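Local atomic coordinates of thrombospondin related anonymous protein (Plasmodium falciparum, PDB entry 4F1J), a protein that probably mediates adhesion of the malaria parasite to host surfaces, through a magnesium-loaded von Willebrand factor type A domain that forms the part described here. Residues N52-N57 with S95-Q100; L10-D15 with L117-T122; I146-I151 with R161-C166; Q153-A158 with N174-S179. All blocks are in the same frame, centred on the assembly; numbering follows the deposited sequence.

Interaction 1: N52-N57 with S95-Q100; sequences NIFSNN and SDALLQ. With MG (magnesium ion), chain H; EDO (1,2-ethanediol), chain K.
F54 and A97 lie at the closest approach of two nearly antiparallel elements, strand 52-54 and helix 95-100, whose axes come within 8.6 Å at an angle of 157°. The contact is apolar where they meet. A97 presents its CB to the F54 side chain, touching CB, CG and CD1, with the closest approach 3.7 Å between A97 CB and F54 CD1. F54 CG sits between its own backbone N and carbonyl carbon (chi1 72°), a crowded position that turns CG, and with it the start of the ring, to A97 CB. N52 brings its amide to the same residue: ND2 is 3.7 Å from A97 O, a contact and not a hydrogen bond, and that nitrogen is bonded to Y50 OH. Helices laid over a central sheet in this way are the hallmark of the Rossmann-like von Willebrand factor type A fold, and this helix also carries a metal ligand. S95, whose CB is directed away from the strand, binds a magnesium ion through OG at 2.1 Å, together with four waters and D131. Where the chain leaves the strand, D96 OD2 stands 3.7 Å from N57 CA, while its hydrogen bond goes to A58 N. Q100 folds back within the helix, NE2 donating to D96 O at 3.2 Å from the opposite face of that carbonyl to Q100 N. A 1,2-ethanediol molecule, probably from the crystallisation liquor, accepts from N57 N through O1.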
loop_
_atom_site.group_PDB
_atom_site.type_symbol
_atom_site.label_atom_id
_atom_site.label_comp_id
_atom_site.label_asym_id
_atom_site.label_seq_id
_atom_site.Cartn_x
_atom_site.Cartn_y
_atom_site.Cartn_z
ATOM N N ASN A 52 5.456 0.501 5.242
ATOM C CA ASN A 52 5.281 -0.142 6.539
ATOM C C ASN A 52 4.599 -1.475 6.391
ATOM O O ASN A 52 4.023 -1.769 5.341
ATOM C CB ASN A 52 4.623 0.754 7.616
ATOM C CG ASN A 52 3.132 1.030 7.422
ATOM O OD1 ASN A 52 2.364 0.188 6.960
ATOM N ND2 ASN A 52 2.707 2.233 7.829
ATOM N N ILE A 53 4.740 -2.299 7.426
ATOM C CA ILE A 53 3.910 -3.496 7.561
ATOM C C ILE A 53 2.937 -3.229 8.692
ATOM O O ILE A 53 3.240 -2.439 9.607
ATOM C CB ILE A 53 4.737 -4.750 7.814
ATOM C CG1 ILE A 53 5.656 -4.568 9.021
ATOM C CG2 ILE A 53 5.569 -5.089 6.556
ATOM C CD1 ILE A 53 6.446 -5.833 9.414
ATOM N N PHE A 54 1.791 -3.883 8.667
ATOM C CA PHE A 54 0.835 -3.710 9.750
ATOM C C PHE A 54 0.045 -4.988 10.002
ATOM O O PHE A 54 -0.415 -5.672 9.089
ATOM C CB PHE A 54 -0.101 -2.510 9.505
ATOM C CG PHE A 54 -1.110 -2.732 8.422
ATOM C CD1 PHE A 54 -0.802 -2.442 7.108
ATOM C CD2 PHE A 54 -2.376 -3.226 8.700
ATOM C CE1 PHE A 54 -1.716 -2.645 6.095
ATOM C CE2 PHE A 54 -3.285 -3.454 7.663
ATOM C CZ PHE A 54 -2.939 -3.179 6.373
ATOM N N SER A 55 -0.052 -5.322 11.283
ATOM C CA SER A 55 -0.958 -6.369 11.721
ATOM C C SER A 55 -1.480 -5.905 13.086
ATOM O O SER A 55 -2.490 -5.210 13.136
ATOM C CB SER A 55 -0.281 -7.753 11.701
ATOM O OG SER A 55 0.829 -7.843 12.556
ATOM N N ASN A 56 -0.781 -6.223 14.178
ATOM C CA ASN A 56 -1.175 -5.724 15.499
ATOM C C ASN A 56 -1.018 -4.205 15.564
ATOM O O ASN A 56 -1.820 -3.507 16.169
ATOM C CB ASN A 56 -0.349 -6.403 16.613
ATOM C CG ASN A 56 -0.683 -7.887 16.780
ATOM O OD1 ASN A 56 -1.713 -8.365 16.284
ATOM N ND2 ASN A 56 0.186 -8.621 17.495
ATOM N N ASN A 57 0.066 -3.736 14.944
ATOM C CA ASN A 57 0.441 -2.328 14.856
ATOM C C ASN A 57 1.158 -2.110 13.534
ATOM O O ASN A 57 1.489 -3.084 12.845
ATOM C CB ASN A 57 1.384 -1.964 16.009
ATOM C CG ASN A 57 0.745 -2.186 17.370
ATOM O OD1 ASN A 57 -0.123 -1.427 17.778
ATOM N ND2 ASN A 57 1.155 -3.251 18.059
ATOM N N SER A 95 -5.956 1.103 10.683
ATOM C CA SER A 95 -6.069 2.487 11.136
ATOM C C SER A 95 -4.735 3.013 11.691
ATOM O O SER A 95 -4.390 4.161 11.431
ATOM C CB SER A 95 -7.241 2.656 12.116
ATOM O OG SER A 95 -7.023 1.918 13.314
ATOM N N ASP A 96 -3.962 2.174 12.369
ATOM C CA ASP A 96 -2.620 2.563 12.826
ATOM C C ASP A 96 -1.648 2.810 11.654
ATOM O O ASP A 96 -0.838 3.741 11.698
ATOM C CB ASP A 96 -2.015 1.518 13.777
ATOM C CG ASP A 96 -0.786 2.031 14.490
ATOM O OD1 ASP A 96 -0.848 3.155 15.039
ATOM O OD2 ASP A 96 0.256 1.345 14.503
ATOM N N ALA A 97 -1.708 1.952 10.648
ATOM C CA ALA A 97 -0.916 2.149 9.431
ATOM C C ALA A 97 -1.231 3.493 8.750
ATOM O O ALA A 97 -0.339 4.221 8.308
ATOM C CB ALA A 97 -1.202 1.017 8.467
ATOM N N LEU A 98 -2.511 3.783 8.596
ATOM C CA LEU A 98 -2.964 5.057 7.992
ATOM C C LEU A 98 -2.574 6.254 8.882
ATOM O O LEU A 98 -2.193 7.329 8.384
ATOM C CB LEU A 98 -4.478 5.021 7.772
ATOM C CG LEU A 98 -5.008 4.052 6.715
ATOM C CD1 LEU A 98 -6.550 3.932 6.860
ATOM C CD2 LEU A 98 -4.589 4.498 5.298
ATOM N N LEU A 99 -2.679 6.071 10.192
ATOM C CA LEU A 99 -2.219 7.082 11.151
ATOM C C LEU A 99 -0.739 7.465 10.936
ATOM O O LEU A 99 -0.367 8.631 11.021
ATOM C CB LEU A 99 -2.438 6.607 12.584
ATOM C CG LEU A 99 -1.893 7.510 13.709
ATOM C CD1 LEU A 99 -2.462 8.915 13.625
ATOM C CD2 LEU A 99 -2.222 6.854 15.029
ATOM N N GLN A 100 0.109 6.494 10.631
ATOM C CA GLN A 100 1.545 6.795 10.424
ATOM C C GLN A 100 1.724 7.681 9.209
ATOM O O GLN A 100 2.581 8.581 9.211
ATOM C CB GLN A 100 2.364 5.527 10.276
ATOM C CG GLN A 100 2.283 4.582 11.487
ATOM C CD GLN A 100 2.349 5.287 12.822
ATOM O OE1 GLN A 100 3.315 6.005 13.119
ATOM N NE2 GLN A 100 1.305 5.134 13.633
HETATM MG MG MG H . -7.198 2.924 15.206
HETATM C C1 EDO K . 3.248 -6.419 13.769
HETATM O O1 EDO K . 2.362 -5.675 14.588
HETATM C C2 EDO K . 3.613 -5.596 12.574
HETATM O O2 EDO K . 4.316 -4.480 13.099
HETATM O O HOH W 1 -5.882 1.312 15.763
HETATM O O HOH W 2 -5.656 4.138 14.770
HETATM O O HOH W 3 -7.136 3.750 17.122
HETATM O O HOH W 4 -8.673 1.611 15.571
#

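Interaction 2: L10-D15 with L117-T122; sequences LYLLMD and LVVILT. With EDO (1,2-ethanediol), chain J.
D15 OD2 is gripped by two donors, T122 OG1 from the adjacent strand at 2.7 Å and the backbone N of D123. The T122 hydroxyl gives its proton to the anti lone pair of OD2, the one facing away from OD1, and the other carboxylate oxygen is held by S17 OG. D15 CG is anti to the backbone N (chi1 177°), which leaves it 3.7 Å from T122 OG1. The strands run parallel, crossing at -19°, and pair L10 with L117 through M14 with L121. Five backbone hydrogen bonds join them; the bond from Y11 N to L117 O is 2.8 Å long, nearly straight at 173°, whereas V119 N comes to Y11 O from above the carbonyl plane. These are the two central strands of the Rossmann-like sheet, and their C-terminal ends carry the metal-ion-dependent adhesion site: S17, S19 and D123 bind magnesium, with D15 placed behind S17 and D123 as a second-shell residue. Side chains alternate between the faces. On one, L10 and L117 lie side by side, pointing the same way, with L10 CD1 3.9 Å from L117 CD2, and the side chains of L12 and L121 cross, L12 CD1 3.9 Å from L121 CG; helix 22-38 covers L12, M14 and L121. On the other, L13 CD1 reaches V118 CG1 at 3.8 Å beneath helix 94-106. The Y11 ring, also on that face, has the backbone oxygen L117 O at its edge, near its plane, 3.4 Å from Y11 CD1. The Y11 hydroxyl bonds to Q116 OE1.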
loop_
_atom_site.group_PDB
_atom_site.type_symbol
_atom_site.label_atom_id
_atom_site.label_comp_id
_atom_site.label_asym_id
_atom_site.label_seq_id
_atom_site.Cartn_x
_atom_site.Cartn_y
_atom_site.Cartn_z
ATOM N N LEU A 10 4.814 7.824 -2.211
ATOM C CA LEU A 10 3.955 6.632 -2.277
ATOM C C LEU A 10 4.163 5.832 -0.998
ATOM O O LEU A 10 5.275 5.418 -0.694
ATOM C CB LEU A 10 4.266 5.791 -3.526
ATOM C CG LEU A 10 3.300 4.674 -3.906
ATOM C CD1 LEU A 10 3.493 4.230 -5.356
ATOM C CD2 LEU A 10 3.464 3.463 -2.934
ATOM N N TYR A 11 3.088 5.694 -0.237
ATOM C CA TYR A 11 3.082 5.050 1.058
ATOM C C TYR A 11 2.484 3.654 0.905
ATOM O O TYR A 11 1.240 3.454 0.859
ATOM C CB TYR A 11 2.280 5.838 2.113
ATOM C CG TYR A 11 2.688 7.277 2.263
ATOM C CD1 TYR A 11 2.204 8.256 1.395
ATOM C CD2 TYR A 11 3.578 7.663 3.222
ATOM C CE1 TYR A 11 2.608 9.580 1.516
ATOM C CE2 TYR A 11 3.974 8.975 3.360
ATOM C CZ TYR A 11 3.477 9.939 2.511
ATOM O OH TYR A 11 3.928 11.250 2.650
ATOM N N LEU A 12 3.388 2.688 0.837
ATOM C CA LEU A 12 3.016 1.274 0.753
ATOM C C LEU A 12 2.710 0.718 2.163
ATOM O O LEU A 12 3.592 0.695 3.037
ATOM C CB LEU A 12 4.142 0.478 0.066
ATOM C CG LEU A 12 3.913 -1.032 -0.027
ATOM C CD1 LEU A 12 2.672 -1.374 -0.845
ATOM C CD2 LEU A 12 5.213 -1.697 -0.611
ATOM N N LEU A 13 1.465 0.267 2.387
ATOM C CA LEU A 13 1.053 -0.264 3.682
ATOM C C LEU A 13 0.738 -1.730 3.454
ATOM O O LEU A 13 -0.237 -2.069 2.772
ATOM C CB LEU A 13 -0.196 0.460 4.246
ATOM C CG LEU A 13 -0.246 1.981 4.186
ATOM C CD1 LEU A 13 -1.393 2.538 5.018
ATOM C CD2 LEU A 13 1.041 2.687 4.541
ATOM N N MET A 14 1.578 -2.596 4.019
ATOM C CA MET A 14 1.527 -4.028 3.694
ATOM C C MET A 14 1.016 -4.827 4.897
ATOM O O MET A 14 1.688 -4.930 5.907
ATOM C CB MET A 14 2.917 -4.491 3.272
ATOM C CG MET A 14 2.990 -5.933 2.892
ATOM S SD MET A 14 4.657 -6.323 2.329
ATOM C CE MET A 14 4.426 -7.991 1.668
ATOM N N ASP A 15 -0.204 -5.334 4.769
ATOM C CA ASP A 15 -0.850 -6.191 5.757
ATOM C C ASP A 15 0.045 -7.410 5.984
ATOM O O ASP A 15 0.452 -8.064 5.015
ATOM C CB ASP A 15 -2.203 -6.558 5.172
ATOM C CG ASP A 15 -3.036 -7.528 6.015
ATOM O OD1 ASP A 15 -2.505 -8.371 6.765
ATOM O OD2 ASP A 15 -4.260 -7.461 5.797
ATOM N N LEU A 117 0.072 9.413 -2.326
ATOM C CA LEU A 117 -0.635 8.177 -2.679
ATOM C C LEU A 117 -0.354 7.111 -1.632
ATOM O O LEU A 117 0.798 6.810 -1.346
ATOM C CB LEU A 117 -0.181 7.656 -4.050
ATOM C CG LEU A 117 -0.664 6.279 -4.495
ATOM C CD1 LEU A 117 -2.221 6.202 -4.614
ATOM C CD2 LEU A 117 0.027 5.885 -5.819
ATOM N N VAL A 118 -1.416 6.507 -1.113
ATOM C CA VAL A 118 -1.319 5.354 -0.236
ATOM C C VAL A 118 -1.715 4.125 -1.054
ATOM O O VAL A 118 -2.733 4.130 -1.753
ATOM C CB VAL A 118 -2.262 5.499 1.006
ATOM C CG1 VAL A 118 -2.406 4.159 1.773
ATOM C CG2 VAL A 118 -1.778 6.547 1.964
ATOM N N VAL A 119 -0.902 3.073 -0.994
ATOM C CA VAL A 119 -1.270 1.800 -1.609
ATOM C C VAL A 119 -1.253 0.724 -0.547
ATOM O O VAL A 119 -0.208 0.485 0.096
ATOM C CB VAL A 119 -0.339 1.409 -2.735
ATOM C CG1 VAL A 119 -0.768 0.063 -3.295
ATOM C CG2 VAL A 119 -0.383 2.479 -3.837
ATOM N N ILE A 120 -2.435 0.143 -0.321
ATOM C CA ILE A 120 -2.645 -0.883 0.701
ATOM C C ILE A 120 -2.673 -2.266 0.019
ATOM O O ILE A 120 -3.429 -2.473 -0.923
ATOM C CB ILE A 120 -3.977 -0.650 1.451
ATOM C CG1 ILE A 120 -3.922 0.604 2.324
ATOM C CG2 ILE A 120 -4.301 -1.873 2.298
ATOM C CD1 ILE A 120 -5.304 1.312 2.523
ATOM N N LEU A 121 -1.864 -3.203 0.508
ATOM C CA LEU A 121 -1.966 -4.619 0.149
ATOM C C LEU A 121 -2.598 -5.339 1.349
ATOM O O LEU A 121 -2.070 -5.276 2.451
ATOM C CB LEU A 121 -0.595 -5.209 -0.171
ATOM C CG LEU A 121 0.306 -4.485 -1.179
ATOM C CD1 LEU A 121 1.601 -5.303 -1.379
ATOM C CD2 LEU A 121 -0.429 -4.200 -2.465
ATOM N N THR A 122 -3.775 -5.947 1.168
ATOM C CA THR A 122 -4.458 -6.536 2.335
ATOM C C THR A 122 -5.181 -7.814 1.984
ATOM O O THR A 122 -5.663 -7.966 0.885
ATOM C CB THR A 122 -5.434 -5.515 2.980
ATOM O OG1 THR A 122 -5.891 -5.986 4.273
ATOM C CG2 THR A 122 -6.610 -5.191 2.051
HETATM C C1 EDO J . -1.791 -9.081 2.006
HETATM O O1 EDO J . -2.109 -9.182 3.397
HETATM C C2 EDO J . -0.287 -9.231 1.798
HETATM O O2 EDO J . 0.452 -8.180 2.405
#

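Interaction 3: I146-I151 with R161-C166; sequences IAVFGI and RFLVGC
V164 and V148 make the tight part of this contact, with V148 CG2 and V164 CG1 only 3.5 Å apart where the two side chains cross. V164 also presses against the backbone of the strand: its CB lies 3.2 Å from I146 O, and CG1 comes equally near to that oxygen. Placing CG1 anti to its own carbonyl carbon (chi1 -55°) sends this methyl in between I146 O and V148. Contacts widen beside this point. The side chains of L163 and V148 cross at about a right angle, L163 CD2 3.9 Å from V148 CG2, and I146 CG2 stands 4.4 Å from L163 CG; L163 is covered further by I120 and by helix 129-141. The other border is polar and hydrated: water 5 accepts from I146 N at 2.9 Å and lies close enough to V164 O to donate to it. Here the helix ends in a Schellman motif. G165, exposed and with a positive phi of 93°, bonds through its N to F162 O, and C166 N returns to R161 O, so that the chain turns away toward the C166-C173 disulfide. The contact joins the strand and the helix of a beta-alpha-beta unit in the Rossmann-like fold. With no direct hydrogen bond between the segments, they meet through branched apolar side chains and the packing of V164 on the strand backbone, and a polar link between them would run through water 5.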
loop_
_atom_site.group_PDB
_atom_site.type_symbol
_atom_site.label_atom_id
_atom_site.label_comp_id
_atom_site.label_asym_id
_atom_site.label_seq_id
_atom_site.Cartn_x
_atom_site.Cartn_y
_atom_site.Cartn_z
ATOM N N ILE A 146 -5.995 7.105 -2.109
ATOM C CA ILE A 146 -5.814 5.786 -1.498
ATOM C C ILE A 146 -6.199 4.711 -2.495
ATOM O O ILE A 146 -7.257 4.785 -3.108
ATOM C CB ILE A 146 -6.668 5.639 -0.216
ATOM C CG1 ILE A 146 -6.328 6.766 0.806
ATOM C CG2 ILE A 146 -6.477 4.210 0.391
ATOM C CD1 ILE A 146 -7.240 6.780 2.071
ATOM N N ALA A 147 -5.319 3.724 -2.676
ATOM C CA ALA A 147 -5.575 2.566 -3.531
ATOM C C ALA A 147 -5.488 1.304 -2.694
ATOM O O ALA A 147 -4.723 1.260 -1.746
ATOM C CB ALA A 147 -4.574 2.516 -4.698
ATOM N N VAL A 148 -6.259 0.286 -3.061
ATOM C CA VAL A 148 -6.260 -0.979 -2.345
ATOM C C VAL A 148 -6.169 -2.166 -3.304
ATOM O O VAL A 148 -6.918 -2.276 -4.281
ATOM C CB VAL A 148 -7.523 -1.164 -1.468
ATOM C CG1 VAL A 148 -7.542 -2.564 -0.841
ATOM C CG2 VAL A 148 -7.603 -0.087 -0.356
ATOM N N PHE A 149 -5.271 -3.080 -2.977
ATOM C CA PHE A 149 -5.116 -4.349 -3.699
ATOM C C PHE A 149 -5.502 -5.442 -2.706
ATOM O O PHE A 149 -4.765 -5.716 -1.756
ATOM C CB PHE A 149 -3.664 -4.498 -4.164
ATOM C CG PHE A 149 -3.400 -5.701 -5.055
ATOM C CD1 PHE A 149 -3.077 -6.932 -4.494
ATOM C CD2 PHE A 149 -3.431 -5.585 -6.442
ATOM C CE1 PHE A 149 -2.795 -8.033 -5.289
ATOM C CE2 PHE A 149 -3.163 -6.696 -7.249
ATOM C CZ PHE A 149 -2.836 -7.902 -6.680
ATOM N N GLY A 150 -6.661 -6.055 -2.932
ATOM C CA GLY A 150 -7.198 -7.079 -2.041
ATOM C C GLY A 150 -6.817 -8.467 -2.487
ATOM O O GLY A 150 -6.769 -8.754 -3.681
ATOM N N ILE A 151 -6.571 -9.342 -1.523
ATOM C CA ILE A 151 -6.057 -10.677 -1.809
ATOM C C ILE A 151 -6.867 -11.740 -1.084
ATOM O O ILE A 151 -7.047 -11.672 0.116
ATOM C CB ILE A 151 -4.608 -10.847 -1.361
ATOM C CG1 ILE A 151 -3.750 -9.701 -1.881
ATOM C CG2 ILE A 151 -4.071 -12.186 -1.855
ATOM C CD1 ILE A 151 -2.384 -9.628 -1.279
ATOM N N ARG A 161 -13.722 -0.702 -1.754
ATOM C CA ARG A 161 -14.186 0.285 -2.712
ATOM C C ARG A 161 -14.577 1.597 -2.038
ATOM O O ARG A 161 -14.182 2.652 -2.526
ATOM C CB ARG A 161 -15.309 -0.307 -3.565
ATOM C CG ARG A 161 -14.783 -1.337 -4.585
ATOM C CD ARG A 161 -15.909 -2.024 -5.351
ATOM N NE ARG A 161 -16.617 -1.054 -6.172
ATOM C CZ ARG A 161 -16.462 -0.885 -7.488
ATOM N NH1 ARG A 161 -15.683 -1.673 -8.217
ATOM N NH2 ARG A 161 -17.144 0.067 -8.087
ATOM N N PHE A 162 -15.289 1.517 -0.905
ATOM C CA PHE A 162 -15.671 2.703 -0.113
ATOM C C PHE A 162 -14.378 3.454 0.305
ATOM O O PHE A 162 -14.257 4.685 0.139
ATOM C CB PHE A 162 -16.432 2.333 1.189
ATOM C CG PHE A 162 -17.903 1.983 1.044
ATOM C CD1 PHE A 162 -18.805 2.844 0.426
ATOM C CD2 PHE A 162 -18.412 0.832 1.687
ATOM C CE1 PHE A 162 -20.170 2.533 0.364
ATOM C CE2 PHE A 162 -19.780 0.508 1.634
ATOM C CZ PHE A 162 -20.655 1.361 0.976
ATOM N N LEU A 163 -13.407 2.694 0.824
ATOM C CA LEU A 163 -12.126 3.269 1.287
ATOM C C LEU A 163 -11.413 4.113 0.237
ATOM O O LEU A 163 -10.867 5.174 0.571
ATOM C CB LEU A 163 -11.171 2.188 1.794
ATOM C CG LEU A 163 -9.973 2.709 2.582
ATOM C CD1 LEU A 163 -10.461 3.321 3.859
ATOM C CD2 LEU A 163 -8.996 1.561 2.842
ATOM N N VAL A 164 -11.427 3.661 -1.018
ATOM C CA VAL A 164 -10.707 4.337 -2.104
ATOM C C VAL A 164 -11.569 5.379 -2.815
ATOM O O VAL A 164 -11.114 5.984 -3.763
ATOM C CB VAL A 164 -10.104 3.320 -3.115
ATOM C CG1 VAL A 164 -9.205 2.297 -2.378
ATOM C CG2 VAL A 164 -11.165 2.606 -3.909
ATOM N N GLY A 165 -12.791 5.596 -2.330
ATOM C CA GLY A 165 -13.645 6.648 -2.856
ATOM C C GLY A 165 -14.600 6.234 -3.958
ATOM O O GLY A 165 -15.195 7.110 -4.621
ATOM N N CYS A 166 -14.781 4.931 -4.150
ATOM C CA CYS A 166 -15.651 4.417 -5.202
ATOM C C CYS A 166 -17.007 4.041 -4.656
ATOM O O CYS A 166 -17.169 3.813 -3.454
ATOM C CB CYS A 166 -15.015 3.184 -5.860
ATOM S SG CYS A 166 -13.537 3.571 -6.839
HETATM O O HOH W 5 -8.740 7.682 -2.972
#

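Interaction 4: Q153-A158 with N174-S179. With EDO (1,2-ethanediol), chain L.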
loop_
_atom_site.group_PDB
_atom_site.type_symbol
_atom_site.label_atom_id
_atom_site.label_comp_id
_atom_site.label_asym_id
_atom_site.label_seq_id
_atom_site.Cartn_x
_atom_site.Cartn_y
_atom_site.Cartn_z
ATOM N N GLN A 153 -9.842 -14.645 -0.050
ATOM C CA GLN A 153 -11.261 -14.711 0.268
ATOM C C GLN A 153 -11.707 -13.970 1.526
ATOM O O GLN A 153 -12.906 -13.893 1.794
ATOM C CB GLN A 153 -11.685 -16.181 0.354
ATOM C CG GLN A 153 -11.660 -16.898 -0.977
ATOM C CD GLN A 153 -12.712 -16.371 -1.935
ATOM N N GLY A 154 -10.770 -13.404 2.281
ATOM C CA GLY A 154 -11.083 -12.745 3.534
ATOM C C GLY A 154 -11.382 -11.257 3.449
ATOM O O GLY A 154 -11.719 -10.648 4.464
ATOM N N ILE A 155 -11.270 -10.680 2.251
ATOM C CA ILE A 155 -11.507 -9.265 2.036
ATOM C C ILE A 155 -13.001 -8.981 1.942
ATOM O O ILE A 155 -13.826 -9.892 1.704
ATOM C CB ILE A 155 -10.818 -8.732 0.751
ATOM C CG1 ILE A 155 -11.256 -9.521 -0.494
ATOM C CG2 ILE A 155 -9.290 -8.790 0.877
ATOM C CD1 ILE A 155 -10.802 -8.885 -1.827
ATOM N N ASN A 156 -13.342 -7.709 2.113
ATOM C CA ASN A 156 -14.653 -7.220 1.787
ATOM C C ASN A 156 -14.556 -6.180 0.669
ATOM O O ASN A 156 -14.005 -5.106 0.844
ATOM C CB ASN A 156 -15.364 -6.632 3.001
ATOM C CG ASN A 156 -16.800 -6.303 2.697
ATOM O OD1 ASN A 156 -17.133 -5.175 2.335
ATOM N ND2 ASN A 156 -17.642 -7.326 2.712
ATOM N N VAL A 157 -15.084 -6.528 -0.486
ATOM C CA VAL A 157 -14.974 -5.670 -1.663
ATOM C C VAL A 157 -15.649 -4.305 -1.472
ATOM O O VAL A 157 -15.080 -3.269 -1.832
ATOM C CB VAL A 157 -15.519 -6.393 -2.904
ATOM C CG1 VAL A 157 -15.597 -5.457 -4.100
ATOM C CG2 VAL A 157 -14.682 -7.618 -3.194
ATOM N N ALA A 158 -16.863 -4.300 -0.913
ATOM C CA ALA A 158 -17.595 -3.060 -0.661
ATOM C C ALA A 158 -16.752 -2.112 0.191
ATOM O O ALA A 158 -16.590 -0.929 -0.141
ATOM C CB ALA A 158 -18.924 -3.372 0.043
ATOM N N ASN A 174 -10.751 2.455 -10.571
ATOM C CA ASN A 174 -9.351 2.322 -10.962
ATOM C C ASN A 174 -8.390 2.211 -9.777
ATOM O O ASN A 174 -7.308 1.672 -9.914
ATOM C CB ASN A 174 -8.949 3.437 -11.924
ATOM C CG ASN A 174 -9.609 3.270 -13.293
ATOM O OD1 ASN A 174 -9.671 2.159 -13.816
ATOM N ND2 ASN A 174 -10.133 4.356 -13.852
ATOM N N LEU A 175 -8.823 2.667 -8.606
ATOM C CA LEU A 175 -8.008 2.588 -7.387
ATOM C C LEU A 175 -8.196 1.292 -6.596
ATOM O O LEU A 175 -7.690 1.187 -5.488
ATOM C CB LEU A 175 -8.297 3.781 -6.472
ATOM C CG LEU A 175 -7.846 5.135 -7.049
ATOM C CD1 LEU A 175 -8.222 6.245 -6.088
ATOM C CD2 LEU A 175 -6.353 5.152 -7.322
ATOM N N TYR A 176 -8.886 0.318 -7.184
ATOM C CA TYR A 176 -9.105 -0.954 -6.538
ATOM C C TYR A 176 -8.884 -2.134 -7.492
ATOM O O TYR A 176 -9.324 -2.106 -8.632
ATOM C CB TYR A 176 -10.514 -1.019 -5.931
ATOM C CG TYR A 176 -10.764 -2.345 -5.262
ATOM C CD1 TYR A 176 -10.003 -2.741 -4.170
ATOM C CD2 TYR A 176 -11.724 -3.241 -5.744
ATOM C CE1 TYR A 176 -10.179 -3.990 -3.567
ATOM C CE2 TYR A 176 -11.934 -4.472 -5.126
ATOM C CZ TYR A 176 -11.163 -4.848 -4.044
ATOM O OH TYR A 176 -11.370 -6.072 -3.427
ATOM N N ALA A 177 -8.215 -3.170 -7.010
ATOM C CA ALA A 177 -8.193 -4.458 -7.681
ATOM C C ALA A 177 -8.105 -5.534 -6.625
ATOM O O ALA A 177 -7.719 -5.271 -5.475
ATOM C CB ALA A 177 -7.010 -4.537 -8.673
ATOM N N ASP A 178 -8.470 -6.751 -7.006
ATOM C CA ASP A 178 -8.221 -7.885 -6.137
ATOM C C ASP A 178 -7.768 -9.112 -6.939
ATOM O O ASP A 178 -7.816 -9.131 -8.182
ATOM C CB ASP A 178 -9.393 -8.133 -5.165
ATOM C CG ASP A 178 -10.729 -8.344 -5.853
ATOM O OD1 ASP A 178 -10.775 -9.028 -6.916
ATOM O OD2 ASP A 178 -11.749 -7.868 -5.308
ATOM N N SER A 179 -7.307 -10.123 -6.203
ATOM C CA SER A 179 -6.680 -11.310 -6.789
ATOM C C SER A 179 -6.702 -12.487 -5.830
ATOM O O SER A 179 -6.618 -12.315 -4.616
ATOM C CB SER A 179 -5.218 -11.018 -7.119
ATOM O OG SER A 179 -4.594 -12.135 -7.758
HETATM C C1 EDO L . -11.347 5.986 -10.761
HETATM O O1 EDO L . -12.204 4.922 -11.184
HETATM C C2 EDO L . -11.213 6.108 -9.244
HETATM O O2 EDO L . -10.805 4.895 -8.599
#
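I155 and Y176 meet tip to tip: the terminal methyl CD1 of the isoleucine lies 3.3 Å from the phenolic OH. V157 comes to the same side chain at about a right angle, with CG1 3.9 Å from Y176 CE2 and CG2 3.7 Å from Y176 OH, so the hydroxyl has an aliphatic branch from each of two residues beside it. Y176 CG stands anti to the backbone N (chi1 180°), which sends CG toward the other segment. D178, two residues along and on the same face of the strand, is the third side chain to meet them. Its CB is 3.7 Å from I155 CD1 where the two side chains cross obliquely, and OD2 lies 3.6 Å from V157 CG2, again with the side chains at about a right angle. The polar ends turn to one another: Y176 OH donates weakly to D178 OD2 at 2.6 Å and is also bonded to ND2 of N160. No hydrogen bond links the two segments; across the contact, methyl groups flank the hydroxyl and the carboxylate. N156, at the N-cap position, has its CB directed away from the strand and caps F159 N through OD1, starting helix 157-163 just where V157 meets the tyrosine. In the beta-alpha-beta unit of strand 145-151, helix 157-163 and strand 176-179, this contact lies between the start of the helix and the outermost strand, which bonds to strand 145-151 and turns its other face, with A177 and S179, to helix 184-200.

How the interactions relate
All four contacts reach one sheet, but at different depths. Interaction 2, at the centre of the domain, is wholly buried and has regular backbone hydrogen bonding; the sheet continues through N52 of interaction 1 on one flank and A147 and F149 of interaction 3 on the other. Interactions 1 and 3 each bring a helix or helix end to a strand without direct hydrogen bonds: interaction 3 is buried and apolar, interaction 1 partly buried, mixing an apolar patch with polar side chains. Interactions 3 and 4 share helix 157-163, at its end and its beginning, and use neighbouring strands; interaction 4 lies at the surface. Interaction 1 supplies a magnesium ligand, interaction 2 a second-shell residue.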